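Local structure of predicted acetamidase/formamidase (Thermoanaerobacter tengcongensis, 3TKK) at residues G156-T160 with T161-E165; A232-S236 with L237-V241; G144-N147 with C148-G152; F287-N291 with W292-S296. The protein probably hydrolyses carbon-nitrogen bonds of linear amides such as formamide or acetamide, and binds zinc and calcium ions. One frame throughout, in Å; residues are numbered along the deposited sequence.

Interaction 1: residues G156-T160 with T161-E165; sequences GNMDT and TLIAE. With CA (calcium ion), chain G.
The backbone bond that joins the two halves runs from I163 N to T160 O, at 3.0 Å. The donor stands above the carbonyl plane of T160. A second bond lies within 156-160: T160 OG1 donates to M158 O at 2.9 Å and is also bonded to S276. OG1 sits anti to the carbonyl carbon (chi1 -66°), which swings it back beside its own backbone N and within reach of M158 O. A water sits between D159 O and T161 N, its bond from T161 N weak.

The I163 N to T160 O bond closes a type I beta turn just after the calcium-binding loop. There N157 OD1 binds the calcium ion at 2.3 Å, and D159 grips it with both carboxylate oxygens. D184 and three waters complete the site.

Most of the apolar contact lies at I163. Its CD1 meets M158 CE at 3.7 Å, the two side chains crossing at about a right angle, and lies 4.1 Å from T160 CB. T160 CG2 turns instead to L162 CB. A valine in place of T160 would probably leave M158 O and S276 without their hydroxyl partner. Strand 133-138 touches both M158 and I163.

Interaction 2: residues A232-S236 with L237-V241; sequences ASAES and LDKAV
S236 turns its hydroxyl to the first turn of the helix that follows. OG accepts from K239 N at 3.0 Å in a nearly straight bond (169°). The torsion explains this: OG stands between the backbone N and the carbonyl carbon (chi1 64°), which brings it over the N-terminal end of helix 237-255. S236 is therefore the N-cap. Its backbone also takes part, since A240 N donates to S236 O at 2.9 Å. An alanine here would probably leave K239 N without its capping acceptor and weaken the start of the helix.

K239 lies alongside the cap. Its CB is 3.3 Å from S236 OG and 3.6 Å from A234 CB. The chain then passes A234, with CD also close to that methyl, before it bends at chi3 and carries NZ away from the strand. A234 CB thus rests against the aliphatic part of a lysine. A240 points its methyl at the strand. Its CB meets A232 O at 3.4 Å, and A234 CB lies a little farther off. A232 CB in turn faces A240 O. These small side chains let the helix run close over the strand: the axes of 232-234 and 237-241 approach to 6.5 Å, at 147° between their directions.

D238 OD1 accepts from L237 N of the second subunit, and D238 of that subunit does the same for L237 N here. V241 also packs on I275 of that subunit. Strand 283-290 pairs with strand 227-234 on the sheet, and A285 touches A240 and V241 of helix 237-255.

Interaction 3: residues G144-N147 with C148-G152; sequences GSIN and CGTPG
The flat amide of N147 lies beside the peptide of C148 and G149 and turns its oxygen to the turn. OD1 accepts from G149 N at 3.1 Å, in a bond close to straight (164°) whose donor is tilted 34° from the amide plane. CG is anti to the backbone N (chi1 -168°), and this folds OD1 forward along the chain. The result is an Asx turn, N147 OD1 to G149 N, laid over the start of a type I beta turn, N147 to T150. The turn's own bond runs from T150 N to N147 O at 2.8 Å.

Water 6 joins the two ends: it donates to N147 OD1 at 2.9 Å and lies 2.8 Å from T150 OG1. A second water lies within hydrogen-bonding distance of both I146 O and T150 O. I146 CG2 meets T150 CG2 and CB, both at 3.8 Å, with the side chains crossing at about a right angle.

G149 O accepts from N157 ND2, and N157 binds the calcium ion through its other amide atom. The amide oxygen of N147 is thus met by a backbone N-H and a water, so polar bonds rather than apolar packing dominate this surface turn next to the calcium site.

Interaction 4: residues F287-N291 with W292-S296; sequences FSLPN and WILES
L289 starts the contact at the end of strand 283-290. Its CB meets L294 CD2 at 3.7 Å, and the two side chains cross at about a right angle. M248 and F252 of helix 237-255 and F267 of helix 260-270 also press on L289, so this end is buried.

P290 follows at the N-cap position. Its ring touches the helix in two places. CB lies 3.6 Å from W292 NE1 and equally close to CD1, while CD meets I293 CG1 at 4.0 Å. The proline and I293 side chains lie side by side and point the same way. P290 O accepts a weak bond from I293 N. W292 reaches the proline because its CG stands between the backbone N and the carbonyl carbon (chi1 66°), which folds the indole back along the chain. I293 CG1 lies over the centre of one indole face.

N291 opens the helix proper. Its O accepts from E295 N at 2.9 Å, nearly along the C=O axis. Its amide bonds outside the helix, OD1 to T228 OG1 and ND2 to T224 O. The next carbonyl, W292 O, takes both S296 N and S296 OG, from opposite faces of its plane. E295 has R300 as its salt-bridge partner.

W292 and I293 touch L128 of the second subunit. The arrangement is a strand-to-helix junction with proline at the N-cap, where the strand of the large mixed sheet leads directly, with a bend of the chain, into helix 291-296.

How the interactions relate
Interaction 1 is the most buried of the four and lies near the centre of the chain, where metal bonds and apolar packing meet. Interaction 3 is a surface turn held by a backbone bond, an asparagine side chain and waters. The two touch through N157 and G149, and strands 151-152 and 155-157 are neighbours in one sheet. Interactions 2 and 4 are partly buried strand-to-helix junctions. They sit on neighbouring strands of the large sheet, 227-234 and 283-290, and both meet the second subunit. Interaction 2 uses a serine cap, interaction 4 a proline and an indole. Interactions 3 and 4 lie on opposite sides of the chain's centre.

Interaction 1: residues G156-T160 with T161-E165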
loop_
_atom_site.group_PDB
_atom_site.type_symbol
_atom_site.label_atom_id
_atom_site.label_comp_id
_atom_site.label_asym_id
_atom_site.label_seq_id
_atom_site.Cartn_x
_atom_site.Cartn_y
_atom_site.Cartn_z
ATOM N N GLY A 156 -19.183 3.554 -2.635
ATOM C CA GLY A 156 -19.396 2.894 -3.964
ATOM C C GLY A 156 -18.302 1.825 -4.183
ATOM O O GLY A 156 -17.974 1.119 -3.271
ATOM N N ASN A 157 -17.702 1.770 -5.358
ATOM C CA ASN A 157 -16.840 0.592 -5.720
ATOM C C ASN A 157 -15.400 0.928 -5.308
ATOM O O ASN A 157 -14.505 1.192 -6.135
ATOM C CB ASN A 157 -16.861 0.417 -7.228
ATOM C CG ASN A 157 -16.214 -0.887 -7.686
ATOM O OD1 ASN A 157 -16.013 -1.821 -6.942
ATOM N ND2 ASN A 157 -15.869 -0.928 -8.976
ATOM N N MET A 158 -15.194 0.879 -4.038
ATOM C CA MET A 158 -13.910 1.200 -3.452
ATOM C C MET A 158 -12.930 -0.009 -3.359
ATOM O O MET A 158 -11.776 0.234 -3.067
ATOM C CB MET A 158 -14.126 1.734 -2.035
ATOM C CG MET A 158 -15.009 2.910 -1.886
ATOM S SD MET A 158 -15.110 3.540 -0.185
ATOM C CE MET A 158 -16.355 2.396 0.382
ATOM N N ASP A 159 -13.431 -1.272 -3.476
ATOM C CA ASP A 159 -12.626 -2.523 -3.506
ATOM C C ASP A 159 -11.502 -2.400 -2.522
ATOM O O ASP A 159 -10.282 -2.584 -2.828
ATOM C CB ASP A 159 -12.095 -2.901 -4.888
ATOM C CG ASP A 159 -13.216 -3.407 -5.857
ATOM O OD1 ASP A 159 -14.323 -3.857 -5.472
ATOM O OD2 ASP A 159 -13.090 -3.098 -7.058
ATOM N N THR A 160 -11.929 -2.194 -1.275
ATOM C CA THR A 160 -11.017 -2.081 -0.155
ATOM C C THR A 160 -10.986 -3.298 0.775
ATOM O O THR A 160 -12.024 -3.622 1.377
ATOM C CB THR A 160 -11.349 -0.727 0.598
ATOM O OG1 THR A 160 -11.037 0.400 -0.290
ATOM C CG2 THR A 160 -10.511 -0.681 1.877
ATOM N N THR A 161 -9.808 -3.969 0.963
ATOM C CA THR A 161 -9.742 -5.250 1.554
ATOM C C THR A 161 -10.060 -5.072 3.028
ATOM O O THR A 161 -10.535 -6.003 3.650
ATOM C CB THR A 161 -8.220 -5.811 1.506
ATOM O OG1 THR A 161 -7.351 -4.693 1.835
ATOM C CG2 THR A 161 -7.903 -6.335 -0.069
ATOM N N LEU A 162 -9.856 -3.874 3.583
ATOM C CA LEU A 162 -10.186 -3.676 4.995
ATOM C C LEU A 162 -11.741 -3.897 5.336
ATOM O O LEU A 162 -12.084 -3.881 6.489
ATOM C CB LEU A 162 -9.753 -2.232 5.433
ATOM C CG LEU A 162 -8.229 -1.854 5.254
ATOM C CD1 LEU A 162 -7.996 -0.412 5.861
ATOM C CD2 LEU A 162 -7.407 -3.025 5.880
ATOM N N ILE A 163 -12.656 -3.685 4.342
ATOM C CA ILE A 163 -14.081 -3.774 4.638
ATOM C C ILE A 163 -14.476 -5.218 4.734
ATOM O O ILE A 163 -14.853 -5.778 3.726
ATOM C CB ILE A 163 -14.875 -2.936 3.533
ATOM C CG1 ILE A 163 -14.269 -1.526 3.593
ATOM C CG2 ILE A 163 -16.450 -2.967 3.887
ATOM C CD1 ILE A 163 -14.975 -0.345 2.492
ATOM N N ALA A 164 -14.435 -5.764 5.942
ATOM C CA ALA A 164 -14.567 -7.228 6.245
ATOM C C ALA A 164 -15.182 -7.337 7.607
ATOM O O ALA A 164 -15.359 -6.326 8.254
ATOM C CB ALA A 164 -13.078 -7.846 6.250
ATOM N N GLU A 165 -15.412 -8.557 8.132
ATOM C CA GLU A 165 -15.978 -8.671 9.396
ATOM C C GLU A 165 -15.109 -7.953 10.367
ATOM O O GLU A 165 -13.907 -8.114 10.250
ATOM C CB GLU A 165 -15.994 -10.225 9.739
ATOM C CG GLU A 165 -16.951 -10.990 8.835
ATOM C CD GLU A 165 -17.120 -12.455 9.389
ATOM O OE1 GLU A 165 -18.009 -13.196 9.013
ATOM O OE2 GLU A 165 -16.321 -12.817 10.220
HETATM CA CA CA G . -15.456 -3.975 -7.515
HETATM O O HOH W 1 -14.625 -3.323 -9.738
HETATM O O HOH W 2 -7.993 -3.097 -1.395
HETATM O O HOH W 3 -14.453 -6.088 -8.406
HETATM O O HOH W 4 -17.201 -4.166 -9.282
#

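Interaction 2: residues A232-S236 with L237-V241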
loop_
_atom_site.group_PDB
_atom_site.type_symbol
_atom_site.label_atom_id
_atom_site.label_comp_id
_atom_site.label_asym_id
_atom_site.label_seq_id
_atom_site.Cartn_x
_atom_site.Cartn_y
_atom_site.Cartn_z
ATOM N N ALA A 232 -9.867 7.433 -0.219
ATOM C CA ALA A 232 -10.314 8.440 -1.236
ATOM C C ALA A 232 -10.132 7.893 -2.647
ATOM O O ALA A 232 -9.247 7.047 -2.805
ATOM C CB ALA A 232 -9.469 9.651 -1.139
ATOM N N SER A 233 -10.841 8.493 -3.676
ATOM C CA SER A 233 -10.666 8.009 -5.028
ATOM C C SER A 233 -10.500 9.241 -5.925
ATOM O O SER A 233 -10.986 10.276 -5.567
ATOM C CB SER A 233 -11.908 7.131 -5.470
ATOM O OG SER A 233 -12.153 6.110 -4.453
ATOM N N ALA A 234 -9.764 9.084 -7.015
ATOM C CA ALA A 234 -9.423 10.085 -8.027
ATOM C C ALA A 234 -8.919 9.376 -9.247
ATOM O O ALA A 234 -8.654 8.160 -9.233
ATOM C CB ALA A 234 -8.327 11.024 -7.511
ATOM N N GLU A 235 -8.701 10.197 -10.284
ATOM C CA GLU A 235 -8.240 9.730 -11.531
ATOM C C GLU A 235 -6.828 9.209 -11.491
ATOM O O GLU A 235 -6.512 8.378 -12.325
ATOM C CB GLU A 235 -8.303 10.849 -12.609
ATOM C CG GLU A 235 -9.609 10.925 -13.357
ATOM C CD GLU A 235 -10.356 9.581 -13.823
ATOM O OE1 GLU A 235 -9.804 8.463 -13.914
ATOM O OE2 GLU A 235 -11.575 9.704 -14.157
ATOM N N SER A 236 -6.027 9.564 -10.481
ATOM C CA SER A 236 -4.725 8.873 -10.274
ATOM C C SER A 236 -4.569 8.471 -8.894
ATOM O O SER A 236 -5.214 9.064 -8.028
ATOM C CB SER A 236 -3.560 9.908 -10.593
ATOM O OG SER A 236 -3.657 10.956 -9.638
ATOM N N LEU A 237 -3.760 7.436 -8.661
ATOM C CA LEU A 237 -3.363 6.999 -7.343
ATOM C C LEU A 237 -2.640 8.082 -6.558
ATOM O O LEU A 237 -2.875 8.216 -5.364
ATOM C CB LEU A 237 -2.365 5.851 -7.528
ATOM C CG LEU A 237 -2.408 4.677 -6.633
ATOM C CD1 LEU A 237 -3.816 4.165 -6.115
ATOM C CD2 LEU A 237 -1.640 3.472 -7.213
ATOM N N ASP A 238 -1.898 8.938 -7.285
ATOM C CA ASP A 238 -1.113 10.015 -6.686
ATOM C C ASP A 238 -2.134 10.988 -6.014
ATOM O O ASP A 238 -1.996 11.285 -4.843
ATOM C CB ASP A 238 -0.389 10.855 -7.736
ATOM C CG ASP A 238 0.852 10.182 -8.335
ATOM O OD1 ASP A 238 1.568 9.503 -7.671
ATOM O OD2 ASP A 238 1.195 10.448 -9.492
ATOM N N LYS A 239 -3.152 11.463 -6.752
ATOM C CA LYS A 239 -4.146 12.329 -6.163
ATOM C C LYS A 239 -4.879 11.507 -5.058
ATOM O O LYS A 239 -5.247 12.022 -3.990
ATOM C CB LYS A 239 -5.142 12.700 -7.242
ATOM C CG LYS A 239 -5.582 14.122 -7.233
ATOM C CD LYS A 239 -6.885 14.369 -7.964
ATOM C CE LYS A 239 -6.823 15.698 -8.868
ATOM N NZ LYS A 239 -8.198 16.325 -9.004
ATOM N N ALA A 240 -5.209 10.249 -5.334
ATOM C CA ALA A 240 -6.073 9.696 -4.363
ATOM C C ALA A 240 -5.295 9.705 -3.064
ATOM O O ALA A 240 -5.868 9.908 -1.986
ATOM C CB ALA A 240 -6.670 8.234 -4.731
ATOM N N VAL A 241 -4.021 9.396 -3.121
ATOM C CA VAL A 241 -3.261 9.295 -1.849
ATOM C C VAL A 241 -3.210 10.684 -1.164
ATOM O O VAL A 241 -3.414 10.851 0.080
ATOM C CB VAL A 241 -1.796 8.863 -2.153
ATOM C CG1 VAL A 241 -0.850 9.302 -0.986
ATOM C CG2 VAL A 241 -1.676 7.340 -2.422
#

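Interaction 3: residues G144-N147 with C148-G152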
loop_
_atom_site.group_PDB
_atom_site.type_symbol
_atom_site.label_atom_id
_atom_site.label_comp_id
_atom_site.label_asym_id
_atom_site.label_seq_id
_atom_site.Cartn_x
_atom_site.Cartn_y
_atom_site.Cartn_z
ATOM N N GLY A 144 -25.639 14.419 -8.645
ATOM C CA GLY A 144 -25.849 13.564 -9.838
ATOM C C GLY A 144 -25.612 12.098 -9.444
ATOM O O GLY A 144 -24.688 11.787 -8.643
ATOM N N SER A 145 -26.433 11.222 -10.018
ATOM C CA SER A 145 -26.224 9.797 -10.035
ATOM C C SER A 145 -24.762 9.327 -10.324
ATOM O O SER A 145 -24.072 9.853 -11.231
ATOM C CB SER A 145 -27.171 9.185 -11.084
ATOM O OG SER A 145 -26.982 7.777 -11.116
ATOM N N ILE A 146 -24.311 8.331 -9.563
ATOM C CA ILE A 146 -23.017 7.738 -9.809
ATOM C C ILE A 146 -23.085 6.222 -9.916
ATOM O O ILE A 146 -23.330 5.524 -8.978
ATOM C CB ILE A 146 -21.934 8.233 -8.801
ATOM C CG1 ILE A 146 -21.774 9.772 -8.937
ATOM C CG2 ILE A 146 -20.547 7.527 -9.072
ATOM C CD1 ILE A 146 -20.889 10.488 -7.815
ATOM N N ASN A 147 -22.858 5.729 -11.113
ATOM C CA ASN A 147 -22.832 4.274 -11.326
ATOM C C ASN A 147 -22.073 3.468 -10.268
ATOM O O ASN A 147 -20.937 3.836 -9.933
ATOM C CB ASN A 147 -22.185 4.033 -12.699
ATOM C CG ASN A 147 -22.351 2.606 -13.174
ATOM O OD1 ASN A 147 -21.511 1.710 -12.899
ATOM N ND2 ASN A 147 -23.441 2.372 -13.901
ATOM N N CYS A 148 -22.701 2.354 -9.802
ATOM C CA CYS A 148 -22.152 1.361 -8.877
ATOM C C CYS A 148 -20.709 0.972 -9.001
ATOM O O CYS A 148 -20.093 0.651 -8.003
ATOM C CB CYS A 148 -23.029 0.086 -8.948
ATOM S SG CYS A 148 -24.434 0.499 -7.980
ATOM N N GLY A 149 -20.190 0.974 -10.224
ATOM C CA GLY A 149 -18.768 0.642 -10.504
ATOM C C GLY A 149 -17.789 1.789 -10.243
ATOM O O GLY A 149 -16.590 1.625 -10.451
ATOM N N THR A 150 -18.276 2.973 -9.854
ATOM C CA THR A 150 -17.330 4.109 -9.649
ATOM C C THR A 150 -17.318 4.481 -8.164
ATOM O O THR A 150 -18.384 4.545 -7.531
ATOM C CB THR A 150 -17.860 5.265 -10.468
ATOM O OG1 THR A 150 -17.714 4.913 -11.856
ATOM C CG2 THR A 150 -17.098 6.567 -10.224
ATOM N N PRO A 151 -16.142 4.604 -7.553
ATOM C CA PRO A 151 -16.125 5.170 -6.184
ATOM C C PRO A 151 -16.111 6.635 -6.053
ATOM O O PRO A 151 -15.602 7.334 -6.936
ATOM C CB PRO A 151 -14.784 4.719 -5.610
ATOM C CG PRO A 151 -13.881 4.498 -6.771
ATOM C CD PRO A 151 -14.788 4.276 -8.046
ATOM N N GLY A 152 -16.592 7.168 -4.932
ATOM C CA GLY A 152 -16.413 8.645 -4.698
ATOM C C GLY A 152 -16.535 8.897 -3.221
ATOM O O GLY A 152 -16.357 7.966 -2.361
HETATM O O HOH W 5 -21.098 4.885 -7.086
HETATM O O HOH W 6 -18.801 2.685 -13.063
#

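Interaction 4: residues F287-N291 with W292-S296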
loop_
_atom_site.group_PDB
_atom_site.type_symbol
_atom_site.label_atom_id
_atom_site.label_comp_id
_atom_site.label_asym_id
_atom_site.label_seq_id
_atom_site.Cartn_x
_atom_site.Cartn_y
_atom_site.Cartn_z
ATOM N N PHE A 287 -5.196 6.041 3.596
ATOM C CA PHE A 287 -4.126 6.306 4.589
ATOM C C PHE A 287 -4.433 5.785 5.985
ATOM O O PHE A 287 -5.433 6.143 6.597
ATOM C CB PHE A 287 -3.830 7.814 4.616
ATOM C CG PHE A 287 -2.615 8.151 5.470
ATOM C CD1 PHE A 287 -1.343 7.859 4.996
ATOM C CD2 PHE A 287 -2.752 8.842 6.678
ATOM C CE1 PHE A 287 -0.208 8.107 5.742
ATOM C CE2 PHE A 287 -1.570 9.112 7.430
ATOM C CZ PHE A 287 -0.314 8.815 6.944
ATOM N N SER A 288 -3.558 4.942 6.536
ATOM C CA SER A 288 -3.952 4.159 7.680
ATOM C C SER A 288 -3.056 4.532 8.840
ATOM O O SER A 288 -1.824 4.521 8.673
ATOM C CB SER A 288 -3.618 2.739 7.279
ATOM O OG SER A 288 -3.911 1.805 8.236
ATOM N N LEU A 289 -3.629 4.699 10.059
ATOM C CA LEU A 289 -2.900 4.868 11.330
ATOM C C LEU A 289 -3.335 3.791 12.341
ATOM O O LEU A 289 -4.446 3.329 12.310
ATOM C CB LEU A 289 -3.169 6.241 11.935
ATOM C CG LEU A 289 -2.453 7.350 11.175
ATOM C CD1 LEU A 289 -3.215 8.719 11.283
ATOM C CD2 LEU A 289 -0.978 7.443 11.738
ATOM N N PRO A 290 -2.443 3.386 13.211
ATOM C CA PRO A 290 -2.814 2.505 14.294
ATOM C C PRO A 290 -3.883 3.149 15.152
ATOM O O PRO A 290 -3.762 4.271 15.549
ATOM C CB PRO A 290 -1.497 2.357 15.117
ATOM C CG PRO A 290 -0.416 2.653 14.172
ATOM C CD PRO A 290 -1.044 3.824 13.305
ATOM N N ASN A 291 -4.904 2.399 15.563
ATOM C CA ASN A 291 -5.923 2.967 16.462
ATOM C C ASN A 291 -5.383 3.570 17.754
ATOM O O ASN A 291 -5.940 4.529 18.272
ATOM C CB ASN A 291 -6.984 1.931 16.803
ATOM C CG ASN A 291 -7.760 1.506 15.597
ATOM O OD1 ASN A 291 -7.878 2.254 14.570
ATOM N ND2 ASN A 291 -8.397 0.386 15.708
ATOM N N TRP A 292 -4.303 3.045 18.322
ATOM C CA TRP A 292 -3.971 3.573 19.672
ATOM C C TRP A 292 -3.395 5.018 19.574
ATOM O O TRP A 292 -3.434 5.820 20.519
ATOM C CB TRP A 292 -3.013 2.636 20.408
ATOM C CG TRP A 292 -1.672 2.552 19.771
ATOM C CD1 TRP A 292 -1.313 1.790 18.706
ATOM C CD2 TRP A 292 -0.486 3.268 20.178
ATOM N NE1 TRP A 292 0.006 2.039 18.381
ATOM C CE2 TRP A 292 0.538 2.904 19.308
ATOM C CE3 TRP A 292 -0.207 4.184 21.208
ATOM C CZ2 TRP A 292 1.825 3.402 19.433
ATOM C CZ3 TRP A 292 1.074 4.674 21.335
ATOM C CH2 TRP A 292 2.069 4.305 20.427
ATOM N N ILE A 293 -2.822 5.355 18.437
ATOM C CA ILE A 293 -2.441 6.752 18.196
ATOM C C ILE A 293 -3.659 7.676 18.179
ATOM O O ILE A 293 -3.722 8.655 18.925
ATOM C CB ILE A 293 -1.719 6.915 16.834
ATOM C CG1 ILE A 293 -0.584 5.907 16.656
ATOM C CG2 ILE A 293 -1.166 8.296 16.697
ATOM C CD1 ILE A 293 0.724 6.485 16.801
ATOM N N LEU A 294 -4.679 7.381 17.380
ATOM C CA LEU A 294 -5.844 8.236 17.435
ATOM C C LEU A 294 -6.386 8.258 18.875
ATOM O O LEU A 294 -6.820 9.293 19.434
ATOM C CB LEU A 294 -6.977 7.693 16.557
ATOM C CG LEU A 294 -6.940 7.501 15.059
ATOM C CD1 LEU A 294 -7.843 8.510 14.432
ATOM C CD2 LEU A 294 -5.557 7.535 14.445
ATOM N N GLU A 295 -6.400 7.084 19.469
ATOM C CA GLU A 295 -6.924 6.931 20.841
ATOM C C GLU A 295 -6.172 7.864 21.789
ATOM O O GLU A 295 -6.775 8.563 22.584
ATOM C CB GLU A 295 -6.772 5.472 21.253
ATOM C CG GLU A 295 -7.275 5.081 22.640
ATOM C CD GLU A 295 -8.653 5.641 22.935
ATOM O OE1 GLU A 295 -9.418 5.979 21.999
ATOM O OE2 GLU A 295 -8.975 5.748 24.121
ATOM N N SER A 296 -4.850 7.904 21.707
ATOM C CA SER A 296 -4.148 8.786 22.630
ATOM C C SER A 296 -4.664 10.199 22.524
ATOM O O SER A 296 -4.775 10.873 23.548
ATOM C CB SER A 296 -2.674 8.787 22.371
ATOM O OG SER A 296 -2.147 7.523 22.703
#